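PDB 5V8S: flavoprotein from Thermotoga maritima, which probably serves as an FMN-binding, di-iron oxidoreductase in electron transfer, like the flavodiiron proteins that reduce oxygen or nitric oxide. Local coordinates for residues 343-348 and 378-383; 16-21 and 78-83; 126-131 and 162-167. The protein carries 1 engineered substitution. All coordinates share one frame; numbering follows the deposited sequence.

The three contacts sample both halves of a flavodiiron protein. Contacts 2 and 3 belong to the metallo-beta-lactamase-like half: contact 3 includes His-163, a ligand of the di-iron centre, whereas contact 2 packs a helix on the edge strand 16-22, with centres about 26 Å apart and nearest atoms about 14 Å apart. Contact 1 lies in the flavodoxin-like half, its centre about 44 Å from that of contact 2 and on the opposite side of the chain's centre. It comes closer to contact 3, with about 7 Å between nearest atoms and 29 Å between centres. Contacts 1 and 3 both touch the second subunit, which contact 2 does not.

Contact 1: 343-348 and 378-383; sequences LEIIDK and TKFRIL
Two pairs of side chains make this contact, Ile-346 with Thr-378 and Ile-345 with Phe-380, and both are purely van der Waals. In the first pair the CG2 methyl of Thr-378 is set against the whole branched end of Ile-346: it lies 3.6 Å from Ile-346 CG1, 3.7 Å from Ile-346 CD1 and 3.8 Å from Ile-346 CG2. The two side chains cross at about a right angle, and the one methyl touches all three carbons. In the second pair Ile-345 uses its short branch. Turned away from its own backbone nitrogen (chi1 -72° for CG1), Ile-345 CG2 meets the far end of the ring, 3.7 Å from Phe-380 CE2 and a little further from CZ. Together the pairs bury 152 Å².

Polar interactions order the loop 378-380 from within. With chi1 at 72°, the hydroxyl of Thr-378 sits between its backbone nitrogen and carbonyl carbon, leaving the methyl for Ile-346. Thr-378 OG1 accepts a hydrogen bond from Phe-380 N at 3.2 Å with an N-H...O angle of 148°, which closes an ST turn. It is also hydrogen-bonded to Leu-375 O, so two groups hold this oxygen. The turn directs CB of both Thr-378 and Phe-380 toward helix 336-348. Thr-378 OG1 also lies at the edge of the Phe-380 ring, in its plane.

From the same helix end, Glu-344 forms a salt bridge with Arg-339 of the second subunit, and Lys-348 one with Glu-331 of that subunit. In the flavodoxin-like sheet, the turn leads into strand 381-388, an outermost strand that pairs in parallel with 354-360, where Val-355 touches Phe-380. The contact thus joins the C-terminal end of helix 336-348 to the turn that leads into that edge strand.

Contact 2: 16-21 and 78-83; sequences IWTERI and IDALSK
Ala-80 turns its CB methyl from the helix onto the strand, where it overlaps both Ile-16 and Thr-18. Ala-80 CB is 4.2 Å from Ile-16 CG2 and equally far from Thr-18 OG1. These are loose van der Waals touches, and only 106 Å² is buried between the segments. Residues 16 and 18 lie two apart on the strand and present their side chains to the same helix, so Ala-80 CB is received between them. Consistent with the small side chain, Thr-18 CA and Ala-80 CA are 7.2 Å apart.

The branches that touch are selected by the first torsions. Ile-16 has CG2 opposite its backbone nitrogen, while the longer CG1 arm (chi1 -65°) folds back beside that nitrogen. In Thr-18 the hydroxyl takes the place beside the backbone nitrogen, so an oxygen rather than the methyl approaches Ala-80.

Around Ala-80, residues 78-82 are bound among themselves. Ser-82 OG donates to Ile-78 O at 2.9 Å, coming from above the carbonyl plane, 40° out of it. Ser-82 N reaches the same oxygen from the opposite face, and the carbonyl is gripped by two donors of one residue. Lys-83 N is hydrogen-bonded to Ala-80 O.

In the metallo-beta-lactamase-like domain, strand 16-22 is an outermost strand of the seven-stranded mixed sheet and runs antiparallel to 26-34. Helix 74-82 packs over one face of this edge, where Leu-30 of strand 26-34 meets both Thr-18 and Leu-81. On the other face Trp-17 NE1 is hydrogen-bonded to Asp-33 OD2, and the indole makes a cation-pi contact with Arg-31.

Contact 3: 126-131 and 162-167; sequences KRLLEG and LHWPDT. With FEO (mu-oxo-diiron), chain C.
The Asp-166 carboxylate is held at both oxygens, OD1 by a hydrogen bond with His-97 ND1 and OD2 by one with Thr-98 OG1, and Leu-128 CD1 touches Asp-166 OD2 at 3.8 Å. That methyl makes the close contacts across the segments: Leu-128 CD1 also reaches Trp-164 CE3 at 4.0 Å, so one leucine branch packs against a carboxylate and an indole together. Asp-166 OD2 lies in plane at the edge of the Trp-164 ring. With chi1 at 69°, the carboxylate is tucked over its own backbone, and its bond to His-97 gives it a second-shell position consistent with orienting this iron ligand.

The same loop supplies a first-shell ligand. His-163, which follows a cis peptide bond, binds iron FE1 through His-163 NE2 at 2.2 Å, alongside His-97, Glu-99, Asp-180 and water 1. Water 1 donates to the bridging oxygen O of the cluster at 2.7 Å, as does water 2 on the other iron.

Trp-363 of the second subunit covers Leu-128 and meets Trp-164 edge-to-face. A type I turn from Trp-164 to Thr-167 brings Trp-164 and Asp-166 round to helix 123-133, which packs beside this loop between strands 152-158 and 168-172.

Contact 1: 343-348 and 378-383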
loop_
_atom_site.group_PDB
_atom_site.type_symbol
_atom_site.label_atom_id
_atom_site.label_comp_id
_atom_site.label_asym_id
_atom_site.label_seq_id
_atom_site.Cartn_x
_atom_site.Cartn_y
_atom_site.Cartn_z
ATOM N N LEU A 343 -5.018 7.437 -6.141
ATOM C CA LEU A 343 -3.897 8.202 -6.681
ATOM C C LEU A 343 -3.189 7.445 -7.795
ATOM O O LEU A 343 -2.766 8.051 -8.778
ATOM C CB LEU A 343 -2.906 8.580 -5.583
ATOM C CG LEU A 343 -3.388 9.608 -4.564
ATOM C CD1 LEU A 343 -2.354 9.800 -3.451
ATOM C CD2 LEU A 343 -3.653 10.930 -5.233
ATOM N N GLU A 344 -3.051 6.119 -7.665
ATOM C CA GLU A 344 -2.421 5.360 -8.740
ATOM C C GLU A 344 -3.315 5.242 -9.966
ATOM O O GLU A 344 -2.796 5.218 -11.089
ATOM C CB GLU A 344 -1.956 3.990 -8.263
ATOM C CG GLU A 344 -0.868 4.061 -7.196
ATOM C CD GLU A 344 0.285 4.921 -7.599
ATOM O OE1 GLU A 344 0.732 4.824 -8.761
ATOM O OE2 GLU A 344 0.748 5.700 -6.747
ATOM N N ILE A 345 -4.642 5.130 -9.786
ATOM C CA ILE A 345 -5.536 5.146 -10.948
ATOM C C ILE A 345 -5.409 6.467 -11.687
ATOM O O ILE A 345 -5.317 6.499 -12.922
ATOM C CB ILE A 345 -6.992 4.866 -10.511
ATOM C CG1 ILE A 345 -7.136 3.408 -10.111
ATOM C CG2 ILE A 345 -8.002 5.248 -11.644
ATOM C CD1 ILE A 345 -8.437 3.102 -9.391
ATOM N N ILE A 346 -5.355 7.582 -10.943
ATOM C CA ILE A 346 -5.225 8.894 -11.576
ATOM C C ILE A 346 -3.889 9.010 -12.288
ATOM O O ILE A 346 -3.805 9.567 -13.387
ATOM C CB ILE A 346 -5.399 10.004 -10.527
ATOM C CG1 ILE A 346 -6.821 9.981 -9.993
ATOM C CG2 ILE A 346 -5.052 11.364 -11.103
ATOM C CD1 ILE A 346 -7.038 10.978 -8.837
ATOM N N ASP A 347 -2.831 8.462 -11.692
ATOM C CA ASP A 347 -1.507 8.576 -12.291
ATOM C C ASP A 347 -1.353 7.695 -13.527
ATOM O O ASP A 347 -0.712 8.107 -14.509
ATOM C CB ASP A 347 -0.434 8.218 -11.273
ATOM C CG ASP A 347 0.948 8.593 -11.759
ATOM O OD1 ASP A 347 1.182 9.802 -11.984
ATOM O OD2 ASP A 347 1.786 7.686 -11.923
ATOM N N LYS A 348 -1.896 6.472 -13.491
ATOM C CA LYS A 348 -1.579 5.459 -14.491
ATOM C C LYS A 348 -2.718 5.122 -15.431
ATOM O O LYS A 348 -2.455 4.592 -16.509
ATOM C CB LYS A 348 -1.158 4.147 -13.813
ATOM C CG LYS A 348 0.071 4.269 -12.925
ATOM C CD LYS A 348 1.345 4.476 -13.733
ATOM C CE LYS A 348 2.568 4.410 -12.836
ATOM N NZ LYS A 348 3.835 4.278 -13.591
ATOM N N THR A 378 -10.232 14.645 -12.623
ATOM C CA THR A 378 -9.665 13.789 -13.641
ATOM C C THR A 378 -10.596 13.681 -14.828
ATOM O O THR A 378 -11.632 14.354 -14.919
ATOM C CB THR A 378 -9.373 12.417 -13.038
ATOM O OG1 THR A 378 -10.599 11.701 -12.799
ATOM C CG2 THR A 378 -8.641 12.575 -11.732
ATOM N N LYS A 379 -10.215 12.816 -15.761
ATOM C CA LYS A 379 -11.043 12.592 -16.921
ATOM C C LYS A 379 -12.245 11.742 -16.580
ATOM O O LYS A 379 -13.206 11.731 -17.356
ATOM C CB LYS A 379 -10.231 11.924 -18.026
ATOM C CG LYS A 379 -9.066 12.765 -18.544
ATOM C CD LYS A 379 -8.493 12.179 -19.840
ATOM C CE LYS A 379 -6.969 12.148 -19.830
ATOM N NZ LYS A 379 -6.392 11.546 -21.081
ATOM N N PHE A 380 -12.235 11.056 -15.430
ATOM C CA PHE A 380 -13.392 10.247 -15.082
ATOM C C PHE A 380 -14.586 11.156 -14.848
ATOM O O PHE A 380 -14.445 12.292 -14.378
ATOM C CB PHE A 380 -13.128 9.385 -13.845
ATOM C CG PHE A 380 -12.187 8.247 -14.094
ATOM C CD1 PHE A 380 -12.642 7.059 -14.654
ATOM C CD2 PHE A 380 -10.841 8.365 -13.787
ATOM C CE1 PHE A 380 -11.764 6.009 -14.904
ATOM C CE2 PHE A 380 -9.961 7.323 -14.027
ATOM C CZ PHE A 380 -10.408 6.148 -14.590
ATOM N N ARG A 381 -15.763 10.648 -15.190
ATOM C CA ARG A 381 -17.019 11.381 -15.060
ATOM C C ARG A 381 -17.878 10.714 -13.996
ATOM O O ARG A 381 -18.394 9.610 -14.209
ATOM C CB ARG A 381 -17.747 11.425 -16.396
ATOM C CG ARG A 381 -16.947 12.166 -17.457
ATOM C CD ARG A 381 -16.836 13.644 -17.087
ATOM N NE ARG A 381 -16.064 14.418 -18.049
ATOM C CZ ARG A 381 -16.471 14.693 -19.281
ATOM N NH1 ARG A 381 -17.638 14.234 -19.714
ATOM N NH2 ARG A 381 -15.705 15.420 -20.086
ATOM N N ILE A 382 -18.057 11.397 -12.869
ATOM C CA ILE A 382 -18.864 10.859 -11.776
ATOM C C ILE A 382 -20.330 11.106 -12.099
ATOM O O ILE A 382 -20.766 12.255 -12.199
ATOM C CB ILE A 382 -18.490 11.493 -10.431
ATOM C CG1 ILE A 382 -17.015 11.240 -10.110
ATOM C CG2 ILE A 382 -19.399 10.919 -9.338
ATOM C CD1 ILE A 382 -16.516 12.038 -8.922
ATOM N N LEU A 383 -21.097 10.027 -12.245
ATOM C CA LEU A 383 -22.505 10.176 -12.598
ATOM C C LEU A 383 -23.359 10.534 -11.396
ATOM O O LEU A 383 -24.311 11.309 -11.521
ATOM C CB LEU A 383 -23.047 8.891 -13.212
ATOM C CG LEU A 383 -22.310 8.393 -14.440
ATOM C CD1 LEU A 383 -23.057 7.182 -14.999
ATOM C CD2 LEU A 383 -22.226 9.492 -15.478
#

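Contact 2: 16-21 and 78-83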
loop_
_atom_site.group_PDB
_atom_site.type_symbol
_atom_site.label_atom_id
_atom_site.label_comp_id
_atom_site.label_asym_id
_atom_site.label_seq_id
_atom_site.Cartn_x
_atom_site.Cartn_y
_atom_site.Cartn_z
ATOM N N ILE A 16 17.245 -19.756 -18.651
ATOM C CA ILE A 16 17.839 -18.900 -19.671
ATOM C C ILE A 16 17.568 -19.531 -21.021
ATOM O O ILE A 16 17.726 -20.749 -21.181
ATOM C CB ILE A 16 19.347 -18.717 -19.439
ATOM C CG1 ILE A 16 19.561 -17.964 -18.127
ATOM C CG2 ILE A 16 20.003 -17.979 -20.630
ATOM C CD1 ILE A 16 20.987 -17.916 -17.671
ATOM N N TRP A 17 17.137 -18.712 -21.981
ATOM C CA TRP A 17 16.917 -19.147 -23.355
ATOM C C TRP A 17 17.962 -18.464 -24.227
ATOM O O TRP A 17 18.158 -17.251 -24.121
ATOM C CB TRP A 17 15.536 -18.728 -23.867
ATOM C CG TRP A 17 14.352 -18.999 -22.988
ATOM C CD1 TRP A 17 14.113 -18.496 -21.744
ATOM C CD2 TRP A 17 13.207 -19.798 -23.323
ATOM N NE1 TRP A 17 12.906 -18.949 -21.275
ATOM C CE2 TRP A 17 12.324 -19.740 -22.228
ATOM C CE3 TRP A 17 12.845 -20.554 -24.445
ATOM C CZ2 TRP A 17 11.108 -20.422 -22.212
ATOM C CZ3 TRP A 17 11.638 -21.231 -24.424
ATOM C CH2 TRP A 17 10.787 -21.157 -23.321
ATOM N N THR A 18 18.615 -19.232 -25.098
ATOM C CA THR A 18 19.538 -18.699 -26.096
ATOM C C THR A 18 19.180 -19.380 -27.411
ATOM O O THR A 18 19.326 -20.600 -27.540
ATOM C CB THR A 18 20.992 -18.998 -25.715
ATOM O OG1 THR A 18 21.311 -18.367 -24.469
ATOM C CG2 THR A 18 21.948 -18.491 -26.766
ATOM N N GLU A 19 18.682 -18.615 -28.377
ATOM C CA GLU A 19 18.175 -19.242 -29.593
ATOM C C GLU A 19 18.335 -18.323 -30.794
ATOM O O GLU A 19 18.147 -17.106 -30.696
ATOM C CB GLU A 19 16.701 -19.620 -29.400
ATOM C CG GLU A 19 16.042 -20.225 -30.626
ATOM C CD GLU A 19 14.815 -21.058 -30.288
ATOM O OE1 GLU A 19 14.815 -21.719 -29.224
ATOM O OE2 GLU A 19 13.851 -21.049 -31.088
ATOM N N ARG A 20 18.681 -18.914 -31.939
ATOM C CA ARG A 20 18.665 -18.163 -33.184
ATOM C C ARG A 20 17.210 -18.026 -33.611
ATOM O O ARG A 20 16.499 -19.028 -33.738
ATOM C CB ARG A 20 19.503 -18.858 -34.255
ATOM C CG ARG A 20 19.740 -17.940 -35.450
ATOM C CD ARG A 20 20.728 -18.513 -36.446
ATOM N NE ARG A 20 20.304 -19.811 -36.927
ATOM C CZ ARG A 20 20.844 -20.968 -36.559
ATOM N NH1 ARG A 20 21.852 -21.001 -35.687
ATOM N NH2 ARG A 20 20.373 -22.095 -37.068
ATOM N N ILE A 21 16.750 -16.792 -33.766
ATOM C CA ILE A 21 15.363 -16.526 -34.122
ATOM C C ILE A 21 15.209 -16.023 -35.556
ATOM O O ILE A 21 14.089 -16.054 -36.085
ATOM C CB ILE A 21 14.679 -15.566 -33.123
ATOM C CG1 ILE A 21 15.528 -14.305 -32.906
ATOM C CG2 ILE A 21 14.407 -16.285 -31.791
ATOM C CD1 ILE A 21 14.790 -13.193 -32.170
ATOM N N ILE A 78 26.957 -12.670 -19.241
ATOM C CA ILE A 78 28.247 -12.881 -19.898
ATOM C C ILE A 78 28.404 -14.342 -20.299
ATOM O O ILE A 78 28.794 -14.660 -21.433
ATOM C CB ILE A 78 29.404 -12.405 -18.997
ATOM C CG1 ILE A 78 29.356 -10.892 -18.778
ATOM C CG2 ILE A 78 30.751 -12.823 -19.567
ATOM C CD1 ILE A 78 29.266 -10.068 -20.018
ATOM N N ASP A 79 28.100 -15.256 -19.376
ATOM C CA ASP A 79 28.255 -16.673 -19.683
ATOM C C ASP A 79 27.378 -17.078 -20.861
ATOM O O ASP A 79 27.833 -17.786 -21.766
ATOM C CB ASP A 79 27.937 -17.517 -18.447
ATOM C CG ASP A 79 28.852 -17.196 -17.276
ATOM O OD1 ASP A 79 29.966 -16.676 -17.512
ATOM O OD2 ASP A 79 28.460 -17.465 -16.120
ATOM N N ALA A 80 26.126 -16.613 -20.886
ATOM C CA ALA A 80 25.234 -16.978 -21.985
ATOM C C ALA A 80 25.694 -16.355 -23.294
ATOM O O ALA A 80 25.702 -17.018 -24.339
ATOM C CB ALA A 80 23.802 -16.546 -21.683
ATOM N N LEU A 81 26.084 -15.079 -23.253
ATOM C CA LEU A 81 26.566 -14.404 -24.454
ATOM C C LEU A 81 27.771 -15.126 -25.053
ATOM O O LEU A 81 27.888 -15.250 -26.282
ATOM C CB LEU A 81 26.941 -12.966 -24.092
ATOM C CG LEU A 81 27.480 -12.082 -25.212
ATOM C CD1 LEU A 81 26.444 -11.905 -26.312
ATOM C CD2 LEU A 81 27.897 -10.744 -24.643
ATOM N N SER A 82 28.678 -15.602 -24.199
ATOM C CA SER A 82 29.915 -16.217 -24.667
ATOM C C SER A 82 29.670 -17.537 -25.380
ATOM O O SER A 82 30.575 -18.038 -26.057
ATOM C CB SER A 82 30.857 -16.462 -23.488
ATOM O OG SER A 82 31.215 -15.245 -22.850
ATOM N N LYS A 83 28.488 -18.125 -25.228
ATOM C CA LYS A 83 28.196 -19.371 -25.921
ATOM C C LYS A 83 27.863 -19.147 -27.389
ATOM O O LYS A 83 27.971 -20.087 -28.186
ATOM C CB LYS A 83 27.056 -20.117 -25.220
ATOM C CG LYS A 83 27.374 -20.548 -23.786
ATOM C CD LYS A 83 26.217 -21.331 -23.181
ATOM C CE LYS A 83 26.415 -21.611 -21.696
ATOM N NZ LYS A 83 25.257 -22.356 -21.103
#

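Contact 3: 126-131 and 162-167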
loop_
_atom_site.group_PDB
_atom_site.type_symbol
_atom_site.label_atom_id
_atom_site.label_comp_id
_atom_site.label_asym_id
_atom_site.label_seq_id
_atom_site.Cartn_x
_atom_site.Cartn_y
_atom_site.Cartn_z
ATOM N N LYS A 126 22.495 8.902 -23.696
ATOM C CA LYS A 126 23.898 9.177 -23.405
ATOM C C LYS A 126 24.058 9.821 -22.030
ATOM O O LYS A 126 24.930 9.433 -21.247
ATOM C CB LYS A 126 24.482 10.059 -24.511
ATOM C CG LYS A 126 25.877 10.549 -24.213
ATOM C CD LYS A 126 26.482 11.211 -25.445
ATOM C CE LYS A 126 27.921 11.574 -25.190
ATOM N NZ LYS A 126 28.014 12.474 -24.029
ATOM N N ARG A 127 23.213 10.800 -21.716
ATOM C CA ARG A 127 23.302 11.461 -20.417
ATOM C C ARG A 127 23.105 10.466 -19.282
ATOM O O ARG A 127 23.812 10.523 -18.266
ATOM C CB ARG A 127 22.266 12.582 -20.347
ATOM C CG ARG A 127 22.594 13.726 -21.290
ATOM C CD ARG A 127 21.366 14.536 -21.680
ATOM N NE ARG A 127 20.670 15.098 -20.530
ATOM C CZ ARG A 127 19.611 15.900 -20.622
ATOM N NH1 ARG A 127 19.134 16.239 -21.815
ATOM N NH2 ARG A 127 19.029 16.367 -19.521
ATOM N N LEU A 128 22.149 9.542 -19.433
ATOM C CA LEU A 128 21.859 8.604 -18.356
ATOM C C LEU A 128 22.931 7.527 -18.232
ATOM O O LEU A 128 23.229 7.084 -17.118
ATOM C CB LEU A 128 20.468 7.981 -18.545
ATOM C CG LEU A 128 19.311 8.983 -18.385
ATOM C CD1 LEU A 128 18.003 8.431 -18.907
ATOM C CD2 LEU A 128 19.170 9.406 -16.917
ATOM N N LEU A 129 23.547 7.112 -19.341
ATOM C CA LEU A 129 24.620 6.130 -19.210
ATOM C C LEU A 129 25.801 6.706 -18.451
ATOM O O LEU A 129 26.485 5.986 -17.719
ATOM C CB LEU A 129 25.079 5.639 -20.583
ATOM C CG LEU A 129 24.109 4.720 -21.317
ATOM C CD1 LEU A 129 24.580 4.472 -22.747
ATOM C CD2 LEU A 129 23.950 3.403 -20.563
ATOM N N GLU A 130 26.052 7.995 -18.608
ATOM C CA GLU A 130 27.117 8.623 -17.838
ATOM C C GLU A 130 26.731 8.721 -16.367
ATOM O O GLU A 130 27.526 8.397 -15.483
ATOM C CB GLU A 130 27.407 10.005 -18.403
ATOM C CG GLU A 130 28.537 10.681 -17.662
ATOM C CD GLU A 130 28.754 12.108 -18.110
ATOM O OE1 GLU A 130 28.470 13.040 -17.312
ATOM O OE2 GLU A 130 29.198 12.294 -19.258
ATOM N N GLY A 131 25.504 9.147 -16.086
ATOM C CA GLY A 131 25.094 9.296 -14.697
ATOM C C GLY A 131 25.010 7.975 -13.947
ATOM O O GLY A 131 25.352 7.897 -12.762
ATOM N N LEU A 162 8.125 6.596 -23.451
ATOM C CA LEU A 162 7.658 5.214 -23.409
ATOM C C LEU A 162 8.670 4.320 -22.695
ATOM O O LEU A 162 9.077 3.294 -23.243
ATOM C CB LEU A 162 7.395 4.701 -24.829
ATOM C CG LEU A 162 6.346 5.481 -25.614
ATOM C CD1 LEU A 162 6.130 4.912 -27.028
ATOM C CD2 LEU A 162 5.022 5.509 -24.849
ATOM N N HIS A 163 9.045 4.631 -21.449
ATOM C CA HIS A 163 8.340 5.526 -20.510
ATOM C C HIS A 163 9.306 6.582 -19.957
ATOM O O HIS A 163 8.986 7.271 -19.009
ATOM C CB HIS A 163 7.775 4.695 -19.361
ATOM C CG HIS A 163 8.806 3.835 -18.715
ATOM N ND1 HIS A 163 9.421 4.155 -17.525
ATOM C CD2 HIS A 163 9.428 2.726 -19.176
ATOM C CE1 HIS A 163 10.327 3.234 -17.246
ATOM N NE2 HIS A 163 10.362 2.368 -18.245
ATOM N N TRP A 164 10.491 6.717 -20.558
ATOM C CA TRP A 164 11.503 7.693 -20.163
ATOM C C TRP A 164 11.853 8.575 -21.350
ATOM O O TRP A 164 11.605 8.200 -22.498
ATOM C CB TRP A 164 12.789 6.993 -19.708
ATOM C CG TRP A 164 12.808 6.477 -18.280
ATOM C CD1 TRP A 164 11.772 6.444 -17.373
ATOM C CD2 TRP A 164 13.945 5.936 -17.607
ATOM N NE1 TRP A 164 12.217 5.919 -16.184
ATOM C CE2 TRP A 164 13.550 5.618 -16.294
ATOM C CE3 TRP A 164 15.273 5.724 -17.977
ATOM C CZ2 TRP A 164 14.423 5.069 -15.367
ATOM C CZ3 TRP A 164 16.139 5.179 -17.046
ATOM C CH2 TRP A 164 15.712 4.859 -15.761
ATOM N N PRO A 165 12.484 9.734 -21.116
ATOM C CA PRO A 165 12.853 10.605 -22.243
ATOM C C PRO A 165 13.915 10.017 -23.150
ATOM O O PRO A 165 14.145 10.564 -24.242
ATOM C CB PRO A 165 13.362 11.880 -21.557
ATOM C CG PRO A 165 13.737 11.449 -20.173
ATOM C CD PRO A 165 12.768 10.374 -19.815
ATOM N N ASP A 166 14.564 8.927 -22.744
ATOM C CA ASP A 166 15.629 8.342 -23.550
ATOM C C ASP A 166 15.146 7.295 -24.542
ATOM O O ASP A 166 15.954 6.809 -25.333
ATOM C CB ASP A 166 16.709 7.710 -22.657
ATOM C CG ASP A 166 16.232 6.461 -21.911
ATOM O OD1 ASP A 166 15.010 6.194 -21.873
ATOM O OD2 ASP A 166 17.103 5.745 -21.365
ATOM N N THR A 167 13.867 6.941 -24.535
ATOM C CA THR A 167 13.440 5.735 -25.230
ATOM C C THR A 167 13.439 5.918 -26.741
ATOM O O THR A 167 12.982 6.936 -27.267
ATOM C CB THR A 167 12.073 5.270 -24.712
ATOM O OG1 THR A 167 11.095 6.304 -24.832
ATOM C CG2 THR A 167 12.169 4.963 -23.295
HETATM FE FE1 FEO C . 11.891 0.826 -18.496
HETATM FE FE2 FEO C . 12.340 -2.500 -19.097
HETATM O O FEO C . 12.840 -0.796 -18.477
HETATM O O HOH W 1 10.510 -0.387 -17.275
HETATM O O HOH W 2 10.362 -2.201 -18.016
#